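Local coordinates for class I phosphodiesterase PDEB1 (Leishmania major, PDB 2R8Q), which is a catalytic domain of the class I phosphodiesterase family, an all-helical fold that here carries zinc, magnesium and 3-isobutyl-1-methylxanthine, at residues E80-N85 / V191-S196; V200-R205 / T240-V245; K260-S265 / A341-I346; Y36-P41 / A60-N65. All blocks are in the same frame, centred on the assembly; numbering follows the deposited sequence.

Interaction 1: E80-N85 / V191-S196; sequences EQTLLN and VFEGLS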
# COMPACT_ATOMS: atom_id res chain seq x y z
N GLU A 80 2.84 -4.59 -28.63
CA GLU A 80 1.87 -5.68 -28.55
C GLU A 80 2.08 -6.61 -27.36
O GLU A 80 1.15 -6.87 -26.60
CB GLU A 80 1.90 -6.50 -29.84
CG GLU A 80 1.37 -5.77 -31.05
CD GLU A 80 1.57 -6.54 -32.34
OE1 GLU A 80 2.74 -6.73 -32.74
OE2 GLU A 80 0.57 -6.96 -32.96
N GLN A 81 3.30 -7.12 -27.21
CA GLN A 81 3.60 -8.04 -26.12
C GLN A 81 3.50 -7.35 -24.76
O GLN A 81 3.17 -7.98 -23.77
CB GLN A 81 4.99 -8.66 -26.31
CG GLN A 81 5.33 -9.71 -25.26
CD GLN A 81 6.58 -10.49 -25.60
OE1 GLN A 81 6.65 -11.14 -26.64
NE2 GLN A 81 7.58 -10.43 -24.74
N THR A 82 3.80 -6.05 -24.72
CA THR A 82 3.71 -5.33 -23.46
C THR A 82 2.25 -5.29 -23.01
O THR A 82 1.95 -5.53 -21.84
CB THR A 82 4.22 -3.89 -23.60
OG1 THR A 82 5.56 -3.91 -24.12
CG2 THR A 82 4.23 -3.20 -22.25
N LEU A 83 1.36 -4.99 -23.95
CA LEU A 83 -0.07 -4.94 -23.64
C LEU A 83 -0.58 -6.29 -23.15
O LEU A 83 -1.30 -6.37 -22.15
CB LEU A 83 -0.87 -4.52 -24.88
CG LEU A 83 -2.40 -4.53 -24.73
CD1 LEU A 83 -2.82 -3.56 -23.64
CD2 LEU A 83 -3.04 -4.15 -26.05
N LEU A 84 -0.21 -7.37 -23.85
CA LEU A 84 -0.66 -8.69 -23.45
C LEU A 84 -0.10 -9.07 -22.07
O LEU A 84 -0.83 -9.61 -21.23
CB LEU A 84 -0.26 -9.74 -24.50
CG LEU A 84 -0.79 -11.16 -24.28
CD1 LEU A 84 -2.31 -11.14 -24.08
CD2 LEU A 84 -0.43 -12.03 -25.49
N ASN A 85 1.18 -8.78 -21.83
CA ASN A 85 1.77 -9.09 -20.53
C ASN A 85 1.02 -8.33 -19.44
O ASN A 85 0.76 -8.87 -18.37
CB ASN A 85 3.24 -8.70 -20.48
CG ASN A 85 4.14 -9.68 -21.22
OD1 ASN A 85 3.78 -10.84 -21.42
ND2 ASN A 85 5.32 -9.21 -21.61
N VAL A 191 2.58 -0.50 -19.85
CA VAL A 191 1.83 0.04 -20.98
C VAL A 191 1.95 1.55 -21.15
O VAL A 191 1.34 2.13 -22.05
CB VAL A 191 0.33 -0.36 -20.90
CG1 VAL A 191 0.20 -1.88 -21.00
CG2 VAL A 191 -0.28 0.14 -19.60
N PHE A 192 2.75 2.18 -20.30
CA PHE A 192 3.00 3.62 -20.38
C PHE A 192 4.45 3.80 -20.88
O PHE A 192 4.99 4.91 -20.86
CB PHE A 192 2.86 4.28 -19.00
CG PHE A 192 1.46 4.30 -18.46
CD1 PHE A 192 1.24 4.48 -17.10
CD2 PHE A 192 0.36 4.15 -19.31
CE1 PHE A 192 -0.06 4.53 -16.58
CE2 PHE A 192 -0.94 4.20 -18.80
CZ PHE A 192 -1.15 4.38 -17.43
N GLU A 193 5.05 2.70 -21.33
CA GLU A 193 6.44 2.70 -21.79
C GLU A 193 6.75 3.69 -22.91
O GLU A 193 7.88 4.16 -23.03
CB GLU A 193 6.84 1.29 -22.24
CG GLU A 193 6.24 0.84 -23.57
CD GLU A 193 6.62 -0.58 -23.94
OE1 GLU A 193 7.68 -1.05 -23.48
OE2 GLU A 193 5.87 -1.22 -24.71
N GLY A 194 5.76 4.01 -23.74
CA GLY A 194 5.98 4.92 -24.84
C GLY A 194 5.70 6.38 -24.55
O GLY A 194 5.88 7.24 -25.41
N LEU A 195 5.27 6.68 -23.33
CA LEU A 195 4.96 8.05 -22.96
C LEU A 195 6.18 8.84 -22.50
O LEU A 195 7.13 8.28 -21.95
CB LEU A 195 3.90 8.07 -21.86
CG LEU A 195 2.58 7.38 -22.20
CD1 LEU A 195 1.66 7.47 -20.99
CD2 LEU A 195 1.94 8.03 -23.42
N SER A 196 6.14 10.15 -22.73
CA SER A 196 7.21 11.03 -22.30
C SER A 196 7.12 11.09 -20.78
O SER A 196 6.10 10.71 -20.20
CB SER A 196 7.00 12.43 -22.88
OG SER A 196 5.83 13.02 -22.36
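Glu-193 OE2 takes a hydrogen bond from Thr-82 OG1 at 2.8 Å, the one hydrogen bond that crosses from the first turns of helix 80-92 to the loop 191-196. The hydroxyl reaches the carboxylate oxygen on its syn side but lies 35° out of the carboxylate plane, so the approach is tilted. The two side chains run toward each other from opposite directions. Glu-193 leaves its backbone with CG wedged between N and the carbonyl carbon (chi1 74°) and then extends, which carries the acid out to the helix. Arg-79, just ahead of the helix, makes a salt bridge with the same carboxylate through OE1 and is the stronger partner of the acid.

Alongside the polar pair the rest is packing. Val-191 CG1 lies 4.1 Å from Leu-83 CA and meets the CD1 branch of that leucine at 4.3 Å, a loose touch on the flank of the helix. Tyr-64 of helix 55-68 also packs against Leu-83. The loop itself makes a type I beta turn from Phe-192 to Leu-195, and Ser-196 then caps helix 197-212.

With an arginine and a neutral hydroxyl both bound to its carboxylate, Glu-193 is probably kept ionised, and the loop is tied by charge to the residue just before helix 80-92 and by packing to the helix itself.

Interaction 2: V200-R205 / T240-V245; sequences VAYAYR and THRRLV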
# COMPACT_ATOMS: atom_id res chain seq x y z
N VAL A 200 3.82 10.48 -18.59
CA VAL A 200 3.77 9.33 -17.68
C VAL A 200 3.23 9.78 -16.33
O VAL A 200 2.37 9.12 -15.75
CB VAL A 200 5.17 8.69 -17.48
CG1 VAL A 200 5.11 7.65 -16.37
CG2 VAL A 200 5.63 8.03 -18.77
N ALA A 201 3.73 10.91 -15.83
CA ALA A 201 3.26 11.42 -14.55
C ALA A 201 1.78 11.77 -14.65
O ALA A 201 1.01 11.54 -13.71
CB ALA A 201 4.07 12.65 -14.16
N TYR A 202 1.39 12.35 -15.78
CA TYR A 202 -0.00 12.73 -16.01
C TYR A 202 -0.88 11.47 -16.01
O TYR A 202 -1.95 11.44 -15.39
CB TYR A 202 -0.13 13.43 -17.37
CG TYR A 202 -1.49 14.03 -17.63
CD1 TYR A 202 -1.82 15.30 -17.15
CD2 TYR A 202 -2.45 13.34 -18.37
CE1 TYR A 202 -3.07 15.86 -17.39
CE2 TYR A 202 -3.70 13.89 -18.62
CZ TYR A 202 -4.01 15.14 -18.13
OH TYR A 202 -5.24 15.69 -18.38
N ALA A 203 -0.41 10.44 -16.70
CA ALA A 203 -1.13 9.18 -16.79
C ALA A 203 -1.32 8.52 -15.43
O ALA A 203 -2.41 8.04 -15.12
CB ALA A 203 -0.39 8.23 -17.73
N TYR A 204 -0.27 8.49 -14.61
CA TYR A 204 -0.39 7.88 -13.29
C TYR A 204 -1.38 8.62 -12.41
O TYR A 204 -2.17 8.00 -11.69
CB TYR A 204 0.97 7.83 -12.58
CG TYR A 204 1.77 6.58 -12.89
CD1 TYR A 204 2.82 6.60 -13.80
CD2 TYR A 204 1.47 5.37 -12.26
CE1 TYR A 204 3.56 5.46 -14.08
CE2 TYR A 204 2.20 4.21 -12.53
CZ TYR A 204 3.25 4.27 -13.44
OH TYR A 204 3.99 3.14 -13.69
N ARG A 205 -1.36 9.95 -12.45
CA ARG A 205 -2.30 10.70 -11.63
C ARG A 205 -3.73 10.45 -12.08
O ARG A 205 -4.64 10.34 -11.26
CB ARG A 205 -1.98 12.20 -11.67
CG ARG A 205 -2.87 13.02 -10.74
CD ARG A 205 -2.93 12.39 -9.35
NE ARG A 205 -3.87 13.07 -8.46
CZ ARG A 205 -3.55 14.12 -7.71
NH1 ARG A 205 -2.32 14.61 -7.74
NH2 ARG A 205 -4.47 14.67 -6.93
N THR A 240 -8.98 19.77 -15.40
CA THR A 240 -9.73 19.27 -14.26
C THR A 240 -11.13 18.83 -14.67
O THR A 240 -11.69 17.91 -14.08
CB THR A 240 -9.85 20.31 -13.13
OG1 THR A 240 -10.71 21.39 -13.56
CG2 THR A 240 -8.47 20.85 -12.77
N HIS A 241 -11.70 19.51 -15.66
CA HIS A 241 -13.02 19.13 -16.14
C HIS A 241 -12.95 17.75 -16.78
O HIS A 241 -13.79 16.89 -16.51
CB HIS A 241 -13.53 20.14 -17.17
CG HIS A 241 -14.07 21.40 -16.57
ND1 HIS A 241 -14.81 22.31 -17.29
CD2 HIS A 241 -14.00 21.89 -15.31
CE1 HIS A 241 -15.17 23.31 -16.50
NE2 HIS A 241 -14.69 23.07 -15.29
N ARG A 242 -11.94 17.55 -17.61
CA ARG A 242 -11.78 16.26 -18.28
C ARG A 242 -11.46 15.17 -17.26
O ARG A 242 -11.86 14.02 -17.44
CB ARG A 242 -10.70 16.35 -19.36
CG ARG A 242 -10.99 17.41 -20.42
CD ARG A 242 -10.19 17.16 -21.69
NE ARG A 242 -8.79 16.91 -21.39
CZ ARG A 242 -7.91 17.86 -21.05
NH1 ARG A 242 -8.28 19.13 -20.97
NH2 ARG A 242 -6.66 17.52 -20.76
N ARG A 243 -10.75 15.53 -16.19
CA ARG A 243 -10.42 14.53 -15.17
C ARG A 243 -11.70 14.07 -14.48
O ARG A 243 -11.89 12.88 -14.25
CB ARG A 243 -9.46 15.11 -14.13
CG ARG A 243 -9.00 14.07 -13.09
CD ARG A 243 -8.39 12.85 -13.77
NE ARG A 243 -7.44 13.24 -14.81
CZ ARG A 243 -6.18 13.58 -14.60
NH1 ARG A 243 -5.68 13.56 -13.37
NH2 ARG A 243 -5.41 13.96 -15.61
N LEU A 244 -12.58 15.02 -14.16
CA LEU A 244 -13.84 14.68 -13.51
C LEU A 244 -14.69 13.83 -14.46
O LEU A 244 -15.43 12.95 -14.02
CB LEU A 244 -14.59 15.95 -13.10
CG LEU A 244 -15.93 15.76 -12.38
CD1 LEU A 244 -15.80 14.77 -11.24
CD2 LEU A 244 -16.40 17.11 -11.87
N VAL A 245 -14.58 14.08 -15.76
CA VAL A 245 -15.32 13.29 -16.73
C VAL A 245 -14.80 11.85 -16.70
O VAL A 245 -15.59 10.90 -16.75
CB VAL A 245 -15.17 13.86 -18.17
CG1 VAL A 245 -15.61 12.82 -19.20
CG2 VAL A 245 -16.03 15.12 -18.31
O HOH W 1 -2.91 13.90 -14.30
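Over one face of the Tyr-202 ring sits Arg-243 NH2, 3.1 Å above the ring plane and offset toward the rim, with a water on the same face. The guanidinium stands nearly upright on the ring, the two planes 80° apart, so that an edge of the cation points into the pi cloud. Its nearest ring atom is Tyr-202 CZ, 3.1 Å from Arg-243 NH2. Arg-243 CZ is 4.8 Å from the ring centroid and 26° off the normal, an off-centre cation-pi contact. The water bridges the same pair, giving a proton to Tyr-202 O at 2.9 Å and accepting one from Arg-243 NH2 at 2.8 Å.

These residues join helix 197-212 to helix 239-254 within the all-helical phosphodiesterase domain; the latter helix ends at Asp-254, a zinc ligand. The local axes come no closer than 12.8 Å, at 45° to each other, so long side chains have to span the gap. Tyr-202 does so with CG anti to its backbone nitrogen, while Arg-243 bends at chi2 and chi3 to bring its end over the ring.

Salt bridges from Asp-209 to both Arg-205 and Arg-243 bring those two cations together, and Arg-243 NH1 approaches Arg-205 CG to 3.9 Å. Glu-129 similarly takes a hydrogen bond from Tyr-202 OH and a salt bridge from Arg-242. Arg-242 NH2, 3.3 Å from Tyr-202 OH, is further paired with Asp-239. Along helix 197-212, Ala-201, Tyr-204 and Arg-205 pack on Asp-156, Pro-158 and Ile-161 of the second subunit.

Interaction 3: K260-S265 / A341-I346; sequences KPFETS and AKWQEI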
# COMPACT_ATOMS: atom_id res chain seq x y z
N LYS A 260 -27.46 -3.05 -18.59
CA LYS A 260 -27.26 -4.03 -19.66
C LYS A 260 -28.55 -4.78 -19.98
O LYS A 260 -29.50 -4.75 -19.20
CB LYS A 260 -26.18 -5.04 -19.26
CG LYS A 260 -24.82 -4.43 -18.94
CD LYS A 260 -24.35 -3.50 -20.06
CE LYS A 260 -23.00 -2.87 -19.74
NZ LYS A 260 -21.89 -3.86 -19.88
N PRO A 261 -28.61 -5.43 -21.16
CA PRO A 261 -29.82 -6.18 -21.54
C PRO A 261 -30.27 -7.00 -20.33
O PRO A 261 -29.45 -7.61 -19.65
CB PRO A 261 -29.32 -7.03 -22.70
CG PRO A 261 -28.37 -6.09 -23.38
CD PRO A 261 -27.59 -5.50 -22.22
N PHE A 262 -31.57 -7.02 -20.08
CA PHE A 262 -32.10 -7.70 -18.90
C PHE A 262 -31.49 -9.02 -18.45
O PHE A 262 -31.08 -9.15 -17.30
CB PHE A 262 -33.61 -7.90 -19.01
CG PHE A 262 -34.24 -8.30 -17.71
CD1 PHE A 262 -34.33 -7.40 -16.66
CD2 PHE A 262 -34.69 -9.60 -17.51
CE1 PHE A 262 -34.85 -7.78 -15.43
CE2 PHE A 262 -35.21 -10.00 -16.28
CZ PHE A 262 -35.29 -9.09 -15.24
N GLU A 263 -31.44 -10.01 -19.34
CA GLU A 263 -30.88 -11.30 -18.96
C GLU A 263 -29.42 -11.20 -18.52
O GLU A 263 -28.99 -11.90 -17.60
CB GLU A 263 -31.02 -12.30 -20.11
CG GLU A 263 -32.46 -12.64 -20.45
CD GLU A 263 -33.27 -13.03 -19.23
OE1 GLU A 263 -32.81 -13.91 -18.46
OE2 GLU A 263 -34.38 -12.48 -19.04
N THR A 264 -28.67 -10.32 -19.18
CA THR A 264 -27.27 -10.13 -18.84
C THR A 264 -27.18 -9.42 -17.49
O THR A 264 -26.40 -9.81 -16.62
CB THR A 264 -26.56 -9.30 -19.92
OG1 THR A 264 -26.61 -10.02 -21.16
CG2 THR A 264 -25.11 -9.05 -19.55
N SER A 265 -28.01 -8.40 -17.32
CA SER A 265 -28.04 -7.65 -16.06
C SER A 265 -28.38 -8.60 -14.92
O SER A 265 -27.80 -8.53 -13.84
CB SER A 265 -29.09 -6.54 -16.14
OG SER A 265 -29.11 -5.76 -14.95
N ALA A 341 -38.67 -1.93 -14.89
CA ALA A 341 -40.03 -2.35 -15.21
C ALA A 341 -40.13 -3.87 -15.22
O ALA A 341 -41.11 -4.43 -14.73
CB ALA A 341 -40.44 -1.79 -16.57
N LYS A 342 -39.12 -4.53 -15.76
CA LYS A 342 -39.12 -5.99 -15.82
C LYS A 342 -38.98 -6.60 -14.42
O LYS A 342 -39.60 -7.62 -14.12
CB LYS A 342 -38.00 -6.49 -16.73
CG LYS A 342 -38.19 -6.08 -18.18
CD LYS A 342 -37.08 -6.61 -19.08
CE LYS A 342 -37.31 -6.21 -20.53
NZ LYS A 342 -36.26 -6.75 -21.43
N TRP A 343 -38.18 -5.97 -13.56
CA TRP A 343 -38.02 -6.48 -12.20
C TRP A 343 -39.34 -6.32 -11.46
O TRP A 343 -39.74 -7.19 -10.68
CB TRP A 343 -36.93 -5.70 -11.45
CG TRP A 343 -35.52 -6.04 -11.87
CD1 TRP A 343 -34.59 -5.17 -12.37
CD2 TRP A 343 -34.88 -7.32 -11.79
NE1 TRP A 343 -33.41 -5.83 -12.60
CE2 TRP A 343 -33.56 -7.15 -12.26
CE3 TRP A 343 -35.30 -8.59 -11.38
CZ2 TRP A 343 -32.64 -8.21 -12.32
CZ3 TRP A 343 -34.38 -9.65 -11.44
CH2 TRP A 343 -33.07 -9.44 -11.91
N GLN A 344 -40.02 -5.20 -11.70
CA GLN A 344 -41.30 -4.91 -11.06
C GLN A 344 -42.36 -5.90 -11.52
O GLN A 344 -43.23 -6.29 -10.74
CB GLN A 344 -41.74 -3.48 -11.39
CG GLN A 344 -42.99 -3.02 -10.65
CD GLN A 344 -42.77 -2.93 -9.15
OE1 GLN A 344 -41.91 -2.19 -8.68
NE2 GLN A 344 -43.54 -3.70 -8.39
N GLU A 345 -42.28 -6.31 -12.78
CA GLU A 345 -43.24 -7.27 -13.32
C GLU A 345 -43.01 -8.64 -12.70
O GLU A 345 -43.95 -9.39 -12.47
CB GLU A 345 -43.10 -7.34 -14.85
CG GLU A 345 -44.16 -8.21 -15.52
CD GLU A 345 -44.17 -8.05 -17.02
OE1 GLU A 345 -43.14 -8.37 -17.67
OE2 GLU A 345 -45.20 -7.61 -17.57
N ILE A 346 -41.75 -8.95 -12.42
CA ILE A 346 -41.40 -10.23 -11.81
C ILE A 346 -41.96 -10.27 -10.39
O ILE A 346 -42.35 -11.32 -9.89
CB ILE A 346 -39.87 -10.43 -11.76
CG1 ILE A 346 -39.33 -10.62 -13.18
CG2 ILE A 346 -39.52 -11.64 -10.90
CD1 ILE A 346 -37.82 -10.83 -13.25
O HOH W 2 -33.21 -5.51 -21.95
O HOH W 3 -30.89 -4.94 -13.11
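Phe-262 drives an edge into the face of Trp-343, a T-shaped pair that joins the first turn of helix 262-285 to helix 330-348 in this all-helical phosphodiesterase domain. Phe-262 CE1 stands over the centre of the indole, 3.5 Å from Trp-343 CE2, and the planes meet at 60°. One face of the phenyl ring carries the Lys-342 chain: Lys-342 CB makes a CH-pi contact 3.9 Å from the ring centroid, and CD of the same extended chain lies over the inner end of the ring. At the outer rim, near the ring plane, Ile-346 CD1 touches Phe-262 CZ at 3.7 Å. Phe-262 reaches all three because its CG lies anti to the backbone N (chi1 -167°), directing the ring at helix 330-348.

Farther out, Trp-343 packs on Gln-306 and Ile-307 of helix 302-324; Gln-306 lines the pocket of 3-isobutyl-1-methylxanthine, which lies about 8 Å from the tryptophan side chain. Ser-265 OG is hydrogen-bonded to the carbonyl O of Asn-257, another residue of that pocket. A water in the indole plane completes the link, accepting from Trp-343 NE1 and donating to Ser-265 OG, each at 2.7 Å.

Interaction 4: Y36-P41 / A60-N65; sequences YDFTSP and AGVVYN
An Asx turn laid over a type I beta turn places Phe-38 against Val-62 and Asn-65 on helix 55-68, packing the loop between helices 21-28 and 45-51 onto that helix. The ring is used on both a face and an edge. Val-62 CG1 sits over the face, 4.0 Å from the Phe-38 centroid and 15° off the normal, a CH-pi contact. The other branch of the valine, CG2, touches Phe-38 CE2 at 3.9 Å, so both methyls of the fork meet the ring. Asn-65 comes in at the edge, with its ND2 3.3 Å from Phe-38 CD1. The amide plane is turned 80° from the ring, and the amide meets the rim rather than stacking on it. Asn-65 gets there with CG anti to the backbone nitrogen (chi1 -173°), which swings the amide off the helix toward the loop.

Two further aromatic rings pack on Phe-38: Phe-32 and Phe-43 each form an edge-to-face pair with it, and both also pack on Val-62. From helix 102-118, Gln-110 NE2 donates to the carbonyls of Phe-38 and Ser-40, which ties down the backbone of the turn.

On the other side of the backbone, Asp-37 OD1 is gripped twice by Thr-39. Thr-39 N reaches Asp-37 OD1 from above the carboxylate plane at 3.0 Å, and Thr-39 OG1 donates to the same oxygen on its syn side at 2.6 Å. Ser-40 N returns to Asp-37 O at 3.1 Å, the closing bond of a type I turn whose first residue also forms an Asx turn.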
# COMPACT_ATOMS: atom_id res chain seq x y z
N TYR A 36 -18.47 -12.16 -32.47
CA TYR A 36 -18.64 -11.09 -31.50
C TYR A 36 -18.14 -9.73 -31.95
O TYR A 36 -17.20 -9.63 -32.75
CB TYR A 36 -17.92 -11.44 -30.19
CG TYR A 36 -18.22 -12.81 -29.64
CD1 TYR A 36 -17.45 -13.92 -30.03
CD2 TYR A 36 -19.26 -13.02 -28.75
CE1 TYR A 36 -17.73 -15.19 -29.54
CE2 TYR A 36 -19.55 -14.29 -28.25
CZ TYR A 36 -18.78 -15.37 -28.65
OH TYR A 36 -19.06 -16.62 -28.15
N ASP A 37 -18.78 -8.69 -31.44
CA ASP A 37 -18.38 -7.31 -31.72
C ASP A 37 -18.07 -6.73 -30.35
O ASP A 37 -18.97 -6.32 -29.63
CB ASP A 37 -19.52 -6.52 -32.36
CG ASP A 37 -19.14 -5.08 -32.63
OD1 ASP A 37 -18.00 -4.68 -32.30
OD2 ASP A 37 -19.98 -4.34 -33.19
N PHE A 38 -16.79 -6.72 -30.00
CA PHE A 38 -16.36 -6.22 -28.70
C PHE A 38 -16.61 -4.72 -28.50
O PHE A 38 -16.49 -4.22 -27.39
CB PHE A 38 -14.89 -6.54 -28.48
CG PHE A 38 -14.57 -8.01 -28.57
CD1 PHE A 38 -13.35 -8.45 -29.09
CD2 PHE A 38 -15.49 -8.97 -28.14
CE1 PHE A 38 -13.06 -9.81 -29.17
CE2 PHE A 38 -15.20 -10.33 -28.22
CZ PHE A 38 -13.98 -10.75 -28.74
N THR A 39 -16.96 -4.01 -29.58
CA THR A 39 -17.21 -2.58 -29.47
C THR A 39 -18.69 -2.27 -29.26
O THR A 39 -19.07 -1.11 -29.10
CB THR A 39 -16.76 -1.81 -30.74
OG1 THR A 39 -17.66 -2.10 -31.82
CG2 THR A 39 -15.36 -2.21 -31.14
N SER A 40 -19.53 -3.31 -29.23
CA SER A 40 -20.97 -3.12 -29.08
C SER A 40 -21.53 -3.20 -27.66
O SER A 40 -21.09 -4.01 -26.86
CB SER A 40 -21.71 -4.13 -29.95
OG SER A 40 -23.11 -4.07 -29.72
N PRO A 41 -22.52 -2.35 -27.34
CA PRO A 41 -23.13 -2.36 -26.01
C PRO A 41 -23.83 -3.70 -25.79
O PRO A 41 -24.08 -4.12 -24.66
CB PRO A 41 -24.12 -1.20 -26.07
CG PRO A 41 -23.47 -0.25 -27.02
CD PRO A 41 -22.98 -1.18 -28.11
N ALA A 60 -9.24 -12.63 -21.53
CA ALA A 60 -8.02 -11.86 -21.73
C ALA A 60 -7.93 -11.49 -23.21
O ALA A 60 -7.47 -10.40 -23.57
CB ALA A 60 -6.81 -12.68 -21.33
N GLY A 61 -8.39 -12.40 -24.06
CA GLY A 61 -8.37 -12.16 -25.49
C GLY A 61 -9.33 -11.07 -25.91
O GLY A 61 -9.07 -10.33 -26.86
N VAL A 62 -10.46 -10.97 -25.20
CA VAL A 62 -11.44 -9.94 -25.50
C VAL A 62 -10.80 -8.57 -25.30
O VAL A 62 -10.85 -7.72 -26.18
CB VAL A 62 -12.67 -10.06 -24.56
CG1 VAL A 62 -13.59 -8.86 -24.72
CG2 VAL A 62 -13.43 -11.35 -24.88
N VAL A 63 -10.16 -8.37 -24.15
CA VAL A 63 -9.53 -7.09 -23.89
C VAL A 63 -8.32 -6.82 -24.78
O VAL A 63 -8.11 -5.68 -25.20
CB VAL A 63 -9.12 -6.94 -22.40
CG1 VAL A 63 -10.37 -6.86 -21.54
CG2 VAL A 63 -8.25 -8.09 -21.98
N TYR A 64 -7.52 -7.84 -25.08
CA TYR A 64 -6.36 -7.62 -25.94
C TYR A 64 -6.82 -7.18 -27.33
O TYR A 64 -6.27 -6.25 -27.91
CB TYR A 64 -5.49 -8.87 -26.06
CG TYR A 64 -4.32 -8.67 -27.00
CD1 TYR A 64 -4.45 -8.91 -28.37
CD2 TYR A 64 -3.12 -8.13 -26.55
CE1 TYR A 64 -3.41 -8.62 -29.26
CE2 TYR A 64 -2.07 -7.84 -27.43
CZ TYR A 64 -2.23 -8.08 -28.78
OH TYR A 64 -1.22 -7.76 -29.66
N ASN A 65 -7.83 -7.86 -27.86
CA ASN A 65 -8.35 -7.54 -29.18
C ASN A 65 -8.95 -6.14 -29.20
O ASN A 65 -8.63 -5.32 -30.07
CB ASN A 65 -9.42 -8.56 -29.58
CG ASN A 65 -9.87 -8.38 -31.02
OD1 ASN A 65 -9.27 -8.94 -31.94
ND2 ASN A 65 -10.93 -7.61 -31.22

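Overall arrangement
From the N terminus, interaction 4 comes first: it closes a short loop around helix 45-51 by joining residues 36-41 to helix 55-68. Interaction 1 then closes a loop of 105 mostly helical residues, interaction 2 a shorter one containing helix 219-232, and interaction 3 brings helix 262-285 to helix 330-348 near the C terminus. All four are in series; none nests or crosses. Tyr-64 on helix 55-68 packs against Glu-80, Leu-83 and Leu-84, linking interactions 4 and 1, while Phe-192 and Leu-195 lie on Val-200 and Ala-203, linking interactions 1 and 2. Interaction 3 lies across the chain's centre from both 1 and 2, its nearest atoms about 4 Å from interaction 4.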